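Dot/Icm T4SS effector (Legionella pneumophila, PDB 6VVE) acts as a secreted effector kinase that is activated by host inositol hexakisphosphate and binds ADP and manganese. Local coordinates at residues G228-L233 with E266-N271; Y234-I239 with S285-L290. All coordinates share one frame; numbering follows the deposited sequence.

Interaction 1: residues G228-L233 with E266-N271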
ATOM      1  N   GLY A 228       6.074   1.635 -11.184  1.00 11.68           N
ATOM      2  CA  GLY A 228       5.755   1.677  -9.768  1.00 13.34           C
ATOM      3  C   GLY A 228       6.012   3.036  -9.147  1.00 13.63           C
ATOM      4  O   GLY A 228       5.206   3.518  -8.351  1.00 15.29           O
ATOM      5  N   LYS A 229       7.133   3.677  -9.508  1.00 12.32           N
ATOM      6  CA  LYS A 229       7.451   4.980  -8.940  1.00 15.73           C
ATOM      7  C   LYS A 229       6.450   6.049  -9.366  1.00 17.38           C
ATOM      8  O   LYS A 229       6.265   7.034  -8.640  1.00  9.99           O
ATOM      9  CB  LYS A 229       8.867   5.393  -9.336  1.00 28.13           C
ATOM     10  CG  LYS A 229       9.961   4.635  -8.577  1.00 35.52           C
ATOM     11  CD  LYS A 229      11.308   5.340  -8.656  1.00 41.31           C
ATOM     12  CE  LYS A 229      11.345   6.600  -7.794  1.00 42.88           C
ATOM     13  NZ  LYS A 229      11.205   6.301  -6.339  1.00 39.98           N
ATOM     14  N   ASP A 230       5.810   5.883 -10.527  1.00 11.45           N
ATOM     15  CA  ASP A 230       4.797   6.812 -11.012  1.00 10.56           C
ATOM     16  C   ASP A 230       3.388   6.279 -10.807  1.00  9.95           C
ATOM     17  O   ASP A 230       2.432   6.848 -11.339  1.00 11.26           O
ATOM     18  CB  ASP A 230       5.024   7.121 -12.499  1.00 10.19           C
ATOM     19  CG  ASP A 230       6.345   7.858 -12.743  1.00 15.92           C
ATOM     20  OD1 ASP A 230       6.913   8.403 -11.765  1.00 12.44           O
ATOM     21  OD2 ASP A 230       6.811   7.885 -13.906  1.00 13.98           O
ATOM     22  N   GLN A 231       3.244   5.192 -10.053  1.00 10.29           N
ATOM     23  CA  GLN A 231       1.938   4.587  -9.817  1.00 12.03           C
ATOM     24  C   GLN A 231       0.923   5.624  -9.363  1.00  9.73           C
ATOM     25  O   GLN A 231      -0.187   5.708  -9.909  1.00  9.63           O
ATOM     26  CB  GLN A 231       2.098   3.482  -8.765  1.00 18.14           C
ATOM     27  CG  GLN A 231       0.937   2.554  -8.596  1.00 24.13           C
ATOM     28  CD  GLN A 231       1.272   1.420  -7.648  1.00 27.86           C
ATOM     29  OE1 GLN A 231       1.512   1.638  -6.460  1.00 12.88           O
ATOM     30  NE2 GLN A 231       1.328   0.211  -8.178  1.00 12.49           N
ATOM     31  N   TRP A 232       1.289   6.414  -8.352  1.00 10.31           N
ATOM     32  CA  TRP A 232       0.381   7.414  -7.799  1.00 19.09           C
ATOM     33  C   TRP A 232      -0.188   8.317  -8.887  1.00 15.26           C
ATOM     34  O   TRP A 232      -1.356   8.727  -8.821  1.00  9.79           O
ATOM     35  CB  TRP A 232       1.127   8.261  -6.761  1.00 11.40           C
ATOM     36  CG  TRP A 232       2.250   9.036  -7.374  1.00 11.49           C
ATOM     37  CD1 TRP A 232       3.526   8.597  -7.590  1.00 11.81           C
ATOM     38  CD2 TRP A 232       2.200  10.379  -7.861  1.00 11.53           C
ATOM     39  NE1 TRP A 232       4.273   9.590  -8.189  1.00 14.41           N
ATOM     40  CE2 TRP A 232       3.478  10.692  -8.363  1.00 11.85           C
ATOM     41  CE3 TRP A 232       1.195  11.343  -7.936  1.00 11.56           C
ATOM     42  CZ2 TRP A 232       3.778  11.938  -8.910  1.00 12.64           C
ATOM     43  CZ3 TRP A 232       1.499  12.588  -8.481  1.00 11.94           C
ATOM     44  CH2 TRP A 232       2.776  12.868  -8.963  1.00 12.24           C
ATOM     45  N   LEU A 233       0.625   8.646  -9.894  1.00 13.56           N
ATOM     46  CA  LEU A 233       0.172   9.547 -10.948  1.00  9.25           C
ATOM     47  C   LEU A 233      -0.878   8.886 -11.824  1.00  8.72           C
ATOM     48  O   LEU A 233      -1.840   9.548 -12.253  1.00  8.78           O
ATOM     49  CB  LEU A 233       1.365   9.997 -11.786  1.00 10.57           C
ATOM     50  CG  LEU A 233       1.116  11.016 -12.892  1.00 13.21           C
ATOM     51  CD1 LEU A 233       0.718  12.357 -12.310  1.00 10.09           C
ATOM     52  CD2 LEU A 233       2.363  11.153 -13.776  1.00 13.18           C
ATOM     53  N   GLU A 266      13.918   5.947 -16.305  1.00 23.79           N
ATOM     54  CA  GLU A 266      13.641   7.144 -15.528  1.00 24.94           C
ATOM     55  C   GLU A 266      12.139   7.268 -15.315  1.00 22.38           C
ATOM     56  O   GLU A 266      11.335   6.889 -16.176  1.00 19.24           O
ATOM     57  CB  GLU A 266      14.167   8.409 -16.217  1.00 29.68           C
ATOM     58  CG  GLU A 266      15.679   8.555 -16.169  1.00 39.98           C
ATOM     59  CD  GLU A 266      16.153   9.870 -16.753  1.00 49.38           C
ATOM     60  OE1 GLU A 266      15.409  10.472 -17.553  1.00 51.23           O
ATOM     61  OE2 GLU A 266      17.276  10.302 -16.411  1.00 54.58           O
ATOM     62  N   SER A 267      11.769   7.812 -14.160  1.00 24.50           N
ATOM     63  CA  SER A 267      10.380   8.031 -13.794  1.00 21.69           C
ATOM     64  C   SER A 267      10.091   9.526 -13.750  1.00 20.71           C
ATOM     65  O   SER A 267      10.990  10.344 -13.529  1.00 18.58           O
ATOM     66  CB  SER A 267      10.063   7.402 -12.437  1.00 23.21           C
ATOM     67  OG  SER A 267      10.853   7.981 -11.399  1.00 27.38           O
ATOM     68  N   LEU A 268       8.825   9.877 -13.976  1.00 18.96           N
ATOM     69  CA  LEU A 268       8.428  11.273 -13.918  1.00 17.88           C
ATOM     70  C   LEU A 268       8.619  11.843 -12.522  1.00 19.34           C
ATOM     71  O   LEU A 268       8.954  13.027 -12.375  1.00 18.09           O
ATOM     72  CB  LEU A 268       6.974  11.426 -14.355  1.00 22.95           C
ATOM     73  CG  LEU A 268       6.660  10.977 -15.780  1.00 29.95           C
ATOM     74  CD1 LEU A 268       5.159  10.930 -16.010  1.00 31.38           C
ATOM     75  CD2 LEU A 268       7.319  11.902 -16.788  1.00 37.74           C
ATOM     76  N   SER A 269       8.426  11.018 -11.487  1.00 16.59           N
ATOM     77  CA  SER A 269       8.527  11.512 -10.115  1.00 19.76           C
ATOM     78  C   SER A 269       9.945  11.943  -9.769  1.00 20.50           C
ATOM     79  O   SER A 269      10.129  12.857  -8.954  1.00 20.71           O
ATOM     80  CB  SER A 269       8.041  10.438  -9.138  1.00 17.17           C
ATOM     81  OG  SER A 269       6.682  10.104  -9.399  1.00 16.77           O
ATOM     82  N   ASP A 270      10.952  11.315 -10.373  1.00 25.26           N
ATOM     83  CA  ASP A 270      12.337  11.720 -10.175  1.00 29.60           C
ATOM     84  C   ASP A 270      12.688  13.003 -10.921  1.00 31.80           C
ATOM     85  O   ASP A 270      13.838  13.454 -10.837  1.00 31.00           O
ATOM     86  CB  ASP A 270      13.286  10.605 -10.618  1.00 37.54           C
ATOM     87  CG  ASP A 270      13.221   9.385  -9.714  1.00 43.58           C
ATOM     88  OD1 ASP A 270      13.057   9.555  -8.488  1.00 47.83           O
ATOM     89  OD2 ASP A 270      13.336   8.252 -10.237  1.00 45.45           O
ATOM     90  N   ASN A 271      11.742  13.591 -11.649  1.00 25.24           N
ATOM     91  CA  ASN A 271      11.986  14.799 -12.438  1.00 31.90           C
ATOM     92  C   ASN A 271      10.822  15.755 -12.229  1.00 29.87           C
ATOM     93  O   ASN A 271       9.922  15.864 -13.070  1.00 25.83           O
ATOM     94  CB  ASN A 271      12.155  14.464 -13.924  1.00 35.44           C
ATOM     95  CG  ASN A 271      13.344  13.563 -14.185  1.00 40.29           C
ATOM     96  OD1 ASN A 271      14.427  14.036 -14.539  1.00 45.51           O
ATOM     97  ND2 ASN A 271      13.151  12.254 -14.010  1.00 36.28           N
TER
HETATM   98  O   HOH W   1      12.466   8.934  -6.181  1.00 39.40           O
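K229 packs on S267 and then crosses D270 at about a right angle. Its CB lies 3.9 Å from S267 OG, CG stands a little farther off, and CD returns to 3.8 Å from the same hydroxyl oxygen. K229 CE comes within 3.5 Å of D270 OD1. The chain bends at chi3 and again at chi4, and NZ donates to the carbonyl O of N173, its main partner; NZ also has a weak bond to a water that donates to D270 OD1. Next along the chain, D230 marks the break between helices 219-229 and 231-239, part of the helical C-terminal half of this kinase. Its carboxylate holds the start of the type I beta turn L268-N271. L268 N donates to the syn lone pair of D230 OD2 at 2.8 Å, and S269 N reaches D230 OD1 at 3.0 Å from the syn side, 28° out of the carboxylate plane. Y260 OH gives OD2 a second partner. S269 OG sits 2.9 Å from D230 OD1 and accepts from W232 NE1 at 2.7 Å, lying only 6° out of the indole plane. Beyond these polar groups, L233 CD2 meets L268 CD1 at 3.6 Å, the two leucine side chains crossing at about a right angle.

Interaction 2: residues Y234-I239 with S285-L290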
ATOM      1  N   TYR A 234      -0.715   7.586 -12.105  1.00  9.32           N
ATOM      2  CA  TYR A 234      -1.683   6.888 -12.947  1.00  9.10           C
ATOM      3  C   TYR A 234      -3.057   6.852 -12.283  1.00  9.30           C
ATOM      4  O   TYR A 234      -4.085   7.076 -12.939  1.00 12.14           O
ATOM      5  CB  TYR A 234      -1.223   5.459 -13.230  1.00  9.13           C
ATOM      6  CG  TYR A 234       0.190   5.308 -13.748  1.00  9.22           C
ATOM      7  CD1 TYR A 234       0.863   6.370 -14.345  1.00 10.52           C
ATOM      8  CD2 TYR A 234       0.842   4.083 -13.668  1.00 11.20           C
ATOM      9  CE1 TYR A 234       2.152   6.225 -14.810  1.00 13.64           C
ATOM     10  CE2 TYR A 234       2.130   3.920 -14.149  1.00 10.87           C
ATOM     11  CZ  TYR A 234       2.785   4.996 -14.704  1.00 13.22           C
ATOM     12  OH  TYR A 234       4.067   4.825 -15.161  1.00 13.19           O
ATOM     13  N   VAL A 235      -3.091   6.562 -10.979  1.00  9.84           N
ATOM     14  CA  VAL A 235      -4.360   6.506 -10.259  1.00 11.21           C
ATOM     15  C   VAL A 235      -5.062   7.859 -10.321  1.00 11.06           C
ATOM     16  O   VAL A 235      -6.255   7.950 -10.649  1.00 10.84           O
ATOM     17  CB  VAL A 235      -4.132   6.055  -8.804  1.00 13.12           C
ATOM     18  CG1 VAL A 235      -5.437   6.084  -8.029  1.00 11.47           C
ATOM     19  CG2 VAL A 235      -3.509   4.664  -8.764  1.00 14.03           C
ATOM     20  N   TYR A 236      -4.329   8.932 -10.017  1.00  9.57           N
ATOM     21  CA  TYR A 236      -4.960  10.245  -9.958  1.00 11.08           C
ATOM     22  C   TYR A 236      -5.488  10.677 -11.323  1.00 10.09           C
ATOM     23  O   TYR A 236      -6.617  11.165 -11.439  1.00 10.74           O
ATOM     24  CB  TYR A 236      -3.983  11.286  -9.428  1.00 10.58           C
ATOM     25  CG  TYR A 236      -4.661  12.607  -9.153  1.00 11.58           C
ATOM     26  CD1 TYR A 236      -5.350  12.820  -7.964  1.00 15.01           C
ATOM     27  CD2 TYR A 236      -4.616  13.642 -10.079  1.00 15.50           C
ATOM     28  CE1 TYR A 236      -5.977  14.030  -7.707  1.00 15.88           C
ATOM     29  CE2 TYR A 236      -5.231  14.857  -9.824  1.00 14.88           C
ATOM     30  CZ  TYR A 236      -5.918  15.038  -8.644  1.00 16.50           C
ATOM     31  OH  TYR A 236      -6.546  16.234  -8.386  1.00 20.59           O
ATOM     32  N   ASN A 237      -4.672  10.516 -12.368  1.00 12.50           N
ATOM     33  CA  ASN A 237      -5.076  10.975 -13.697  1.00 12.37           C
ATOM     34  C   ASN A 237      -6.209  10.131 -14.264  1.00 12.99           C
ATOM     35  O   ASN A 237      -7.032  10.646 -15.019  1.00 16.18           O
ATOM     36  CB  ASN A 237      -3.881  10.966 -14.649  1.00 13.02           C
ATOM     37  CG  ASN A 237      -3.039  12.220 -14.525  1.00 11.14           C
ATOM     38  OD1 ASN A 237      -3.152  13.143 -15.338  1.00 12.87           O
ATOM     39  ND2 ASN A 237      -2.198  12.273 -13.497  1.00 16.98           N
ATOM     40  N   PHE A 238      -6.267   8.841 -13.922  1.00 12.42           N
ATOM     41  CA  PHE A 238      -7.386   8.019 -14.369  1.00 13.54           C
ATOM     42  C   PHE A 238      -8.698   8.528 -13.788  1.00 12.34           C
ATOM     43  O   PHE A 238      -9.725   8.545 -14.477  1.00 12.13           O
ATOM     44  CB  PHE A 238      -7.170   6.559 -13.973  1.00 16.23           C
ATOM     45  CG  PHE A 238      -8.312   5.657 -14.358  1.00 21.67           C
ATOM     46  CD1 PHE A 238      -8.477   5.247 -15.670  1.00 22.97           C
ATOM     47  CD2 PHE A 238      -9.226   5.225 -13.406  1.00 24.28           C
ATOM     48  CE1 PHE A 238      -9.532   4.424 -16.035  1.00 24.89           C
ATOM     49  CE2 PHE A 238     -10.283   4.394 -13.765  1.00 26.32           C
ATOM     50  CZ  PHE A 238     -10.429   3.995 -15.085  1.00 26.40           C
ATOM     51  N   ILE A 239      -8.679   8.962 -12.517  1.00 12.86           N
ATOM     52  CA  ILE A 239      -9.906   9.395 -11.855  1.00 13.97           C
ATOM     53  C   ILE A 239     -10.213  10.851 -12.189  1.00 13.15           C
ATOM     54  O   ILE A 239     -11.377  11.227 -12.370  1.00 17.14           O
ATOM     55  CB  ILE A 239      -9.782   9.168 -10.339  1.00 19.42           C
ATOM     56  CG1 ILE A 239      -9.489   7.692 -10.045  1.00 17.34           C
ATOM     57  CG2 ILE A 239     -11.033   9.613  -9.618  1.00 21.58           C
ATOM     58  CD1 ILE A 239      -9.250   7.390  -8.571  1.00 18.19           C
ATOM     59  N   SER A 285      -2.723  15.756 -14.821  1.00 15.83           N
ATOM     60  CA  SER A 285      -3.307  16.328 -13.617  1.00 19.35           C
ATOM     61  C   SER A 285      -2.410  16.026 -12.422  1.00 16.77           C
ATOM     62  O   SER A 285      -1.606  15.089 -12.435  1.00 16.26           O
ATOM     63  CB  SER A 285      -4.712  15.763 -13.371  1.00 25.11           C
ATOM     64  OG  SER A 285      -5.556  16.070 -14.461  1.00 31.44           O
ATOM     65  N   LEU A 286      -2.567  16.825 -11.377  1.00 16.41           N
ATOM     66  CA  LEU A 286      -1.822  16.644 -10.143  1.00 17.56           C
ATOM     67  C   LEU A 286      -2.754  16.930  -8.970  1.00 19.30           C
ATOM     68  O   LEU A 286      -3.621  17.800  -9.073  1.00 15.83           O
ATOM     69  CB  LEU A 286      -0.607  17.581 -10.070  1.00 16.82           C
ATOM     70  CG  LEU A 286       0.484  17.398 -11.114  1.00 17.48           C
ATOM     71  CD1 LEU A 286       1.507  18.519 -10.992  1.00 15.80           C
ATOM     72  CD2 LEU A 286       1.150  16.047 -10.972  1.00 18.69           C
ATOM     73  N   PRO A 287      -2.587  16.213  -7.859  1.00 20.85           N
ATOM     74  CA  PRO A 287      -3.342  16.575  -6.647  1.00 22.80           C
ATOM     75  C   PRO A 287      -3.152  18.050  -6.337  1.00 17.65           C
ATOM     76  O   PRO A 287      -2.077  18.614  -6.547  1.00 22.58           O
ATOM     77  CB  PRO A 287      -2.730  15.676  -5.565  1.00 25.24           C
ATOM     78  CG  PRO A 287      -2.211  14.489  -6.324  1.00 22.91           C
ATOM     79  CD  PRO A 287      -1.717  15.041  -7.640  1.00 22.58           C
ATOM     80  N   LYS A 288      -4.216  18.678  -5.835  1.00 18.94           N
ATOM     81  CA  LYS A 288      -4.192  20.121  -5.628  1.00 20.93           C
ATOM     82  C   LYS A 288      -2.999  20.548  -4.780  1.00 21.98           C
ATOM     83  O   LYS A 288      -2.334  21.541  -5.090  1.00 23.07           O
ATOM     84  CB  LYS A 288      -5.500  20.578  -4.979  1.00 28.15           C
ATOM     85  CG  LYS A 288      -5.747  22.072  -5.090  1.00 39.93           C
ATOM     86  CD  LYS A 288      -7.022  22.482  -4.356  1.00 50.87           C
ATOM     87  CE  LYS A 288      -7.562  23.807  -4.881  1.00 56.59           C
ATOM     88  NZ  LYS A 288      -6.544  24.892  -4.836  1.00 57.38           N
ATOM     89  N   LYS A 289      -2.704  19.804  -3.710  1.00 24.67           N
ATOM     90  CA  LYS A 289      -1.645  20.221  -2.798  1.00 25.68           C
ATOM     91  C   LYS A 289      -0.271  20.088  -3.435  1.00 26.49           C
ATOM     92  O   LYS A 289       0.625  20.890  -3.142  1.00 25.04           O
ATOM     93  CB  LYS A 289      -1.700  19.408  -1.504  1.00 32.52           C
ATOM     94  CG  LYS A 289      -0.718  19.885  -0.455  1.00 42.68           C
ATOM     95  CD  LYS A 289      -0.890  19.150   0.870  1.00 49.46           C
ATOM     96  CE  LYS A 289      -0.015  19.771   1.953  1.00 53.93           C
ATOM     97  NZ  LYS A 289      -0.238  19.137   3.283  1.00 54.07           N
ATOM     98  N   LEU A 290      -0.080  19.087  -4.304  1.00 20.55           N
ATOM     99  CA  LEU A 290       1.216  18.932  -4.958  1.00 20.02           C
ATOM    100  C   LEU A 290       1.451  20.053  -5.962  1.00 20.62           C
ATOM    101  O   LEU A 290       2.545  20.624  -6.019  1.00 21.64           O
ATOM    102  CB  LEU A 290       1.308  17.564  -5.636  1.00 17.93           C
ATOM    103  CG  LEU A 290       2.599  17.282  -6.404  1.00 30.81           C
ATOM    104  CD1 LEU A 290       3.809  17.420  -5.497  1.00 31.93           C
ATOM    105  CD2 LEU A 290       2.549  15.897  -7.039  1.00 29.28           C
TER
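Y236 lays one face of its phenol ring over P287, with S285 CB at its edge and the L286 carbonyl near CE2. P287 CD stands 4.0 Å from the centroid of the Y236 ring and only 8° off the ring normal, a CH-pi contact over the face, while P287 CG approaches Y236 CD1. P287 N lies over the same ring but offset toward the rim. CG of Y236 is anti to its backbone N (chi1 -171°), which sets CG on the side of 285-287. L286 C comes within 3.3 Å of Y236 CE2, and S285 CB lies 3.7 Å from Y236 CE2.

The neighbouring N237 supplies the polar half of the contact. Its amide bonds both the N-H and the carbonyl of S285: S285 N donates to N237 OD1 at 2.7 Å in a nearly straight bond (172°), and N237 ND2 donates to S285 O at 3.1 Å with a more bent approach. ND2 also bonds L233 O one turn back, so the amide is fixed in its rotation from both its oxygen and its nitrogen. S285 OG turns to Y240 O.

S285-P287 run extended past the last turn of helix 231-239, and P287, at the N-cap position, precedes helix 288-299. On helix 159-174, E163 receives Y236 OH at one carboxylate oxygen and K288 N at the other, where the start of helix 288-299 would probably help to stabilise its charge. Within the contact itself, the N237 amide satisfies the N-H and carbonyl of S285 right beside the apolar face that Y236 and P287 share, which implies that this extended piece is held by directional bonds at S285 and by ring packing at P287.

Both interactions use helix 231-239, the first also taking in the end of helix 219-229 and D230; their centres are about 12 Å apart, and their segments alternate along the chain. They meet directly: L233 CD1 packs 3.6 Å from S285 O, and W232 CH2 lies 3.6 Å from L290 CD2, while L286 CD2 touches both W232 and L233. Helix 159-174 borders both, since V166 packs on W232 and on P287. Helix 231-239 therefore joins the turn before helix 272-280 to the start of helix 288-299. Neither contact includes a residue of the ADP or inositol hexakisphosphate pocket; both lie about 16 to 17 Å, centre to centre, from the middle of the chain, on the same side.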